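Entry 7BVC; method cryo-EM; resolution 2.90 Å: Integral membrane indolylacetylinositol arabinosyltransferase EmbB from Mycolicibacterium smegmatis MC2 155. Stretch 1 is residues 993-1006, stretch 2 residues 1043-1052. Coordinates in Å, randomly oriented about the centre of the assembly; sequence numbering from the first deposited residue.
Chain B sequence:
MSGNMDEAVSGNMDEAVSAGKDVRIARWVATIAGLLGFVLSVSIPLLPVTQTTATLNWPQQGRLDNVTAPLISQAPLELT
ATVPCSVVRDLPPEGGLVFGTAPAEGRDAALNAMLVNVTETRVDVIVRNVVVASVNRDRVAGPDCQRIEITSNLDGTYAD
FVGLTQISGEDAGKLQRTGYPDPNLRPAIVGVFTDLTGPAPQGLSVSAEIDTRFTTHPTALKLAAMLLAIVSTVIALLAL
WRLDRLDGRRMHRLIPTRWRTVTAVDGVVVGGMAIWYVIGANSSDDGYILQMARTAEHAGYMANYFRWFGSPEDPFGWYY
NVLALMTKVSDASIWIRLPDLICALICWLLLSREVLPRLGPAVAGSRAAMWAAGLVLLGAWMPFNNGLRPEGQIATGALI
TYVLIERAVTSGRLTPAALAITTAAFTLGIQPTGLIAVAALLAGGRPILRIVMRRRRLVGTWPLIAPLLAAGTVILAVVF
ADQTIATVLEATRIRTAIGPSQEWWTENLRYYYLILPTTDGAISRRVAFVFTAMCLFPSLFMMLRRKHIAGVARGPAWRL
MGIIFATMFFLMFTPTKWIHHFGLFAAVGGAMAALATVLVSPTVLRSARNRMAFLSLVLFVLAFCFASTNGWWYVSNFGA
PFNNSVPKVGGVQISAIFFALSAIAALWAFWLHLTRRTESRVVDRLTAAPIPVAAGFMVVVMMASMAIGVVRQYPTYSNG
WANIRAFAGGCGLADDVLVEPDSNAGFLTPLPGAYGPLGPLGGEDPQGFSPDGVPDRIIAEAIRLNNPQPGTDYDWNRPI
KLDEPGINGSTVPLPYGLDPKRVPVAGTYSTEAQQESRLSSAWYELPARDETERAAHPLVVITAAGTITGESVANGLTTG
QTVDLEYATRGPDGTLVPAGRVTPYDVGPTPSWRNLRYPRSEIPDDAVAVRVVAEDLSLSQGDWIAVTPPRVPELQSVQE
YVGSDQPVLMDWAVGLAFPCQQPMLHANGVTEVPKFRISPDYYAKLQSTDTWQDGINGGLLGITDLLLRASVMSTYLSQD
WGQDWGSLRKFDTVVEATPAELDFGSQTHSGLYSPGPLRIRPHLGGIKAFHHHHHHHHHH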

# COMPACT_ATOMS: atom_id res chain seq x y z
N VAL B 993 1.32 27.16 26.82
CA VAL B 993 2.35 26.17 27.12
C VAL B 993 1.68 24.99 27.82
O VAL B 993 1.11 25.17 28.90
N PRO B 994 1.71 23.79 27.25
CA PRO B 994 1.06 22.65 27.89
C PRO B 994 1.92 22.04 28.98
O PRO B 994 3.13 22.26 29.07
N LYS B 995 1.26 21.25 29.83
CA LYS B 995 1.94 20.56 30.92
C LYS B 995 1.91 19.04 30.80
O LYS B 995 2.78 18.38 31.38
N PHE B 996 0.95 18.48 30.07
CA PHE B 996 0.90 17.05 29.82
C PHE B 996 0.56 16.82 28.36
O PHE B 996 0.04 17.70 27.67
N ARG B 997 0.85 15.61 27.88
CA ARG B 997 0.51 15.20 26.53
C ARG B 997 -0.14 13.83 26.58
O ARG B 997 0.44 12.89 27.12
N ILE B 998 -1.34 13.72 26.03
CA ILE B 998 -2.09 12.47 25.99
C ILE B 998 -2.07 11.94 24.57
O ILE B 998 -2.30 12.68 23.61
N SER B 999 -1.78 10.65 24.43
CA SER B 999 -1.56 9.99 23.16
C SER B 999 -2.33 8.68 23.10
O SER B 999 -2.73 8.14 24.14
N PRO B 1000 -2.55 8.15 21.90
CA PRO B 1000 -3.11 6.79 21.78
C PRO B 1000 -2.06 5.72 22.04
O PRO B 1000 -0.96 6.03 22.49
N ASP B 1001 -2.40 4.46 21.76
CA ASP B 1001 -1.50 3.36 22.05
C ASP B 1001 -0.27 3.41 21.13
O ASP B 1001 -0.10 4.32 20.32
N TYR B 1002 0.60 2.41 21.28
CA TYR B 1002 1.93 2.47 20.69
C TYR B 1002 1.88 2.49 19.16
O TYR B 1002 2.41 3.40 18.52
N TYR B 1003 1.25 1.47 18.56
CA TYR B 1003 1.29 1.35 17.11
C TYR B 1003 0.48 2.43 16.41
O TYR B 1003 0.66 2.64 15.21
N ALA B 1004 -0.40 3.12 17.13
CA ALA B 1004 -1.12 4.25 16.55
C ALA B 1004 -0.33 5.55 16.71
O ALA B 1004 -0.18 6.31 15.75
N LYS B 1005 0.18 5.82 17.91
CA LYS B 1005 0.98 7.01 18.13
C LYS B 1005 2.23 7.02 17.27
O LYS B 1005 2.68 8.08 16.83
N LEU B 1006 2.79 5.84 17.00
CA LEU B 1006 4.07 5.78 16.29
C LEU B 1006 3.92 6.20 14.83
O LEU B 1006 4.80 6.88 14.29
N GLN B 1043 -4.06 -4.41 28.70
CA GLN B 1043 -4.64 -3.61 27.63
C GLN B 1043 -3.85 -2.31 27.49
O GLN B 1043 -3.49 -1.68 28.49
N ASP B 1044 -3.58 -1.92 26.25
CA ASP B 1044 -2.87 -0.69 25.96
C ASP B 1044 -3.89 0.42 25.72
O ASP B 1044 -4.50 0.49 24.65
N TRP B 1045 -4.07 1.28 26.72
CA TRP B 1045 -5.00 2.39 26.58
C TRP B 1045 -4.36 3.59 25.89
O TRP B 1045 -5.06 4.38 25.25
N GLY B 1046 -3.05 3.74 26.03
CA GLY B 1046 -2.33 4.88 25.47
C GLY B 1046 -1.08 5.18 26.26
O GLY B 1046 -0.32 4.27 26.60
N SER B 1047 -0.85 6.46 26.55
CA SER B 1047 0.32 6.87 27.32
C SER B 1047 0.14 8.32 27.75
O SER B 1047 -0.43 9.13 27.01
N LEU B 1048 0.62 8.63 28.95
CA LEU B 1048 0.62 9.98 29.48
C LEU B 1048 2.06 10.44 29.65
O LEU B 1048 2.94 9.66 30.03
N ARG B 1049 2.31 11.71 29.36
CA ARG B 1049 3.65 12.27 29.40
C ARG B 1049 3.66 13.57 30.18
O ARG B 1049 2.63 14.23 30.35
N LYS B 1050 4.84 13.93 30.67
CA LYS B 1050 5.05 15.12 31.47
C LYS B 1050 6.02 16.04 30.75
O LYS B 1050 7.03 15.58 30.20
N PHE B 1051 5.71 17.33 30.75
CA PHE B 1051 6.50 18.35 30.07
C PHE B 1051 7.26 19.16 31.11
O PHE B 1051 6.65 19.76 32.00
N ASP B 1052 8.58 19.18 30.99
CA ASP B 1052 9.44 19.97 31.86
C ASP B 1052 10.11 21.07 31.05
O ASP B 1052 10.57 20.83 29.92

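Strands 996-999 and 1047-1052 run antiparallel, and their backbone ladder sets the register in which the strand side chains pair. Phe-1051 N donates to Lys-995 O (3.2 Å), Arg-1049 N to Arg-997 O (3.1 Å) and Ser-999 N to Ser-1047 O (3.3 Å); Arg-997 N to Arg-1049 O (3.3 Å) is weak. Side chains therefore alternate between two faces.

One face, carrying Phe-996, Ile-998, Leu-1048 and Lys-1050, is mainly apolar. Leu-1048 (chi1 t, chi2 p) brings CD1 to 3.7 Å from Ile-998 CG1 and 4.1 Å from Phe-996 CB, so that CD1 meets both apolar neighbours. Ile-998 (m, t) also sets CG2 4.4 Å from Trp-1045 CZ3, at the indole edge; Trp-1045, chi1 p, starts away from the partner stretch, but its end comes nearer. Phe-996 (m) places CE1 3.8 Å from Lys-1050 CG, so the lysine's aliphatic stem serves as a hydrophobic neighbour.

The other face, carrying Arg-997, Ser-999, Ser-1047 and Arg-1049, mixes polar groups with aliphatic stems, and the Phe-1051 ring packs against it. Phe-1051 (m) points toward the first stretch, its broad ring reaching Pro-994 CG from CD2 (4.0 Å) and Arg-997 CB from CE2 (3.8 Å). Arg-997, extended with three t angles, packs its CB 4.3 Å from Arg-1049 CB. Arg-1049 (m, t, t) reaches back along its strand, placing NH1 3.0 Å from Ser-1047 OG and 3.3 Å from Lys-1005 CE. The small serines, Ser-999 (m) and Ser-1047 (p), fit closely, with CB of the former 3.6 Å from OG of the latter. Lys-1005 NZ lies 4.2 Å from Arg-1049 NH2, a proximity of like charges; NZ is hydrogen-bonded elsewhere in the structure.

In the segment before the second strand, Asp-1044 (t) points toward the helix start, where its OD2 accepts a weak hydrogen bond from Tyr-1002 N (3.3 Å). Gly-1046 is suited to its place: an ideal CB would lie 2.4 Å from Ser-999 O, a clash.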

# COMPACT_ATOMS: atom_id res chain seq x y z
CB VAL B 993 3.47 26.75 27.99
CG1 VAL B 993 4.48 25.68 28.34
CG2 VAL B 993 4.14 27.91 27.28
CB PRO B 994 0.88 21.67 26.72
CG PRO B 994 2.04 21.95 25.85
CD PRO B 994 2.33 23.43 25.96
CB LYS B 995 1.32 20.96 32.27
CG LYS B 995 0.94 22.42 32.34
CD LYS B 995 1.04 22.96 33.76
CE LYS B 995 0.77 24.45 33.80
NZ LYS B 995 0.75 24.98 35.18
CB PHE B 996 -0.15 16.35 30.70
CG PHE B 996 0.13 16.45 32.17
CD1 PHE B 996 0.95 15.52 32.80
CD2 PHE B 996 -0.43 17.46 32.93
CE1 PHE B 996 1.21 15.61 34.15
CE2 PHE B 996 -0.18 17.55 34.28
CZ PHE B 996 0.64 16.62 34.89
CB ARG B 997 1.74 15.17 25.62
CG ARG B 997 1.44 14.68 24.22
CD ARG B 997 2.70 14.35 23.45
NE ARG B 997 2.40 13.69 22.18
CZ ARG B 997 3.30 13.08 21.43
NH1 ARG B 997 2.94 12.50 20.29
NH2 ARG B 997 4.57 13.05 21.80
CB ILE B 998 -3.53 12.66 26.49
CG1 ILE B 998 -3.52 13.34 27.86
CG2 ILE B 998 -4.24 11.32 26.59
CD1 ILE B 998 -4.89 13.54 28.45
CB SER B 999 -0.06 9.72 22.94
OG SER B 999 0.67 10.93 22.88
CB PRO B 1000 -3.63 6.75 20.34
CG PRO B 1000 -2.79 7.73 19.62
CD PRO B 1000 -2.50 8.83 20.60
CB ASP B 1001 -2.23 2.03 21.89
CG ASP B 1001 -2.95 1.91 20.57
OD1 ASP B 1001 -3.25 2.96 19.97
OD2 ASP B 1001 -3.22 0.77 20.13
CB TYR B 1002 2.78 1.30 21.18
CG TYR B 1002 4.16 1.24 20.57
CD1 TYR B 1002 5.19 2.03 21.06
CD2 TYR B 1002 4.44 0.40 19.50
CE1 TYR B 1002 6.45 1.99 20.51
CE2 TYR B 1002 5.69 0.36 18.94
CZ TYR B 1002 6.70 1.15 19.45
OH TYR B 1002 7.95 1.10 18.89
CB TYR B 1003 0.80 -0.03 16.68
CG TYR B 1003 1.90 -1.07 16.68
CD1 TYR B 1003 2.76 -1.19 15.60
CD2 TYR B 1003 2.08 -1.92 17.76
CE1 TYR B 1003 3.76 -2.14 15.59
CE2 TYR B 1003 3.08 -2.87 17.76
CZ TYR B 1003 3.92 -2.98 16.67
OH TYR B 1003 4.92 -3.92 16.67
CB ALA B 1004 -2.50 4.39 17.20
CB LYS B 1005 1.35 7.13 19.61
CG LYS B 1005 2.37 8.21 19.91
CD LYS B 1005 2.97 8.04 21.29
CE LYS B 1005 4.17 8.95 21.47
NZ LYS B 1005 5.17 8.78 20.38
CB LEU B 1006 4.65 4.37 16.39
CG LEU B 1006 5.91 4.08 15.58
CD1 LEU B 1006 7.11 4.76 16.22
CD2 LEU B 1006 6.14 2.58 15.47
CB GLN B 1043 -6.11 -3.28 27.92
CG GLN B 1043 -6.79 -2.46 26.84
CD GLN B 1043 -7.27 -3.31 25.68
OE1 GLN B 1043 -7.93 -4.33 25.88
NE2 GLN B 1043 -6.96 -2.89 24.47
CB ASP B 1044 -1.96 -0.86 24.75
CG ASP B 1044 -0.91 0.23 24.65
OD1 ASP B 1044 -0.85 1.09 25.56
OD2 ASP B 1044 -0.14 0.23 23.66
CB TRP B 1045 -5.54 2.80 27.95
CG TRP B 1045 -4.54 3.54 28.78
CD1 TRP B 1045 -3.67 2.99 29.67
CD2 TRP B 1045 -4.32 4.95 28.81
NE1 TRP B 1045 -2.91 3.98 30.25
CE2 TRP B 1045 -3.29 5.19 29.74
CE3 TRP B 1045 -4.89 6.04 28.14
CZ2 TRP B 1045 -2.82 6.47 30.01
CZ3 TRP B 1045 -4.42 7.31 28.41
CH2 TRP B 1045 -3.40 7.51 29.34
CB SER B 1047 1.61 6.73 26.50
OG SER B 1047 1.61 7.60 25.38
CB LEU B 1048 -0.12 10.07 30.81
CG LEU B 1048 -0.25 11.46 31.43
CD1 LEU B 1048 -1.16 12.33 30.59
CD2 LEU B 1048 -0.77 11.37 32.85
CB ARG B 1049 4.21 12.49 27.99
CG ARG B 1049 4.51 11.21 27.26
CD ARG B 1049 5.31 11.45 26.00
NE ARG B 1049 5.92 10.22 25.50
CZ ARG B 1049 5.25 9.24 24.91
NH1 ARG B 1049 3.94 9.33 24.74
NH2 ARG B 1049 5.90 8.16 24.49
CB LYS B 1050 5.59 14.76 32.85
CG LYS B 1050 5.02 15.58 33.99
CD LYS B 1050 5.60 15.11 35.31
CE LYS B 1050 5.00 15.87 36.48
NZ LYS B 1050 5.07 17.34 36.26
CB PHE B 1051 5.62 19.26 29.22
CG PHE B 1051 5.33 18.72 27.86
CD1 PHE B 1051 6.32 18.10 27.12
CD2 PHE B 1051 4.06 18.82 27.31
CE1 PHE B 1051 6.05 17.59 25.87
CE2 PHE B 1051 3.79 18.31 26.06
CZ PHE B 1051 4.79 17.70 25.34
CB ASP B 1052 10.50 19.09 32.53
CG ASP B 1052 9.91 17.83 33.13
OD1 ASP B 1052 10.01 16.76 32.49
OD2 ASP B 1052 9.34 17.91 34.24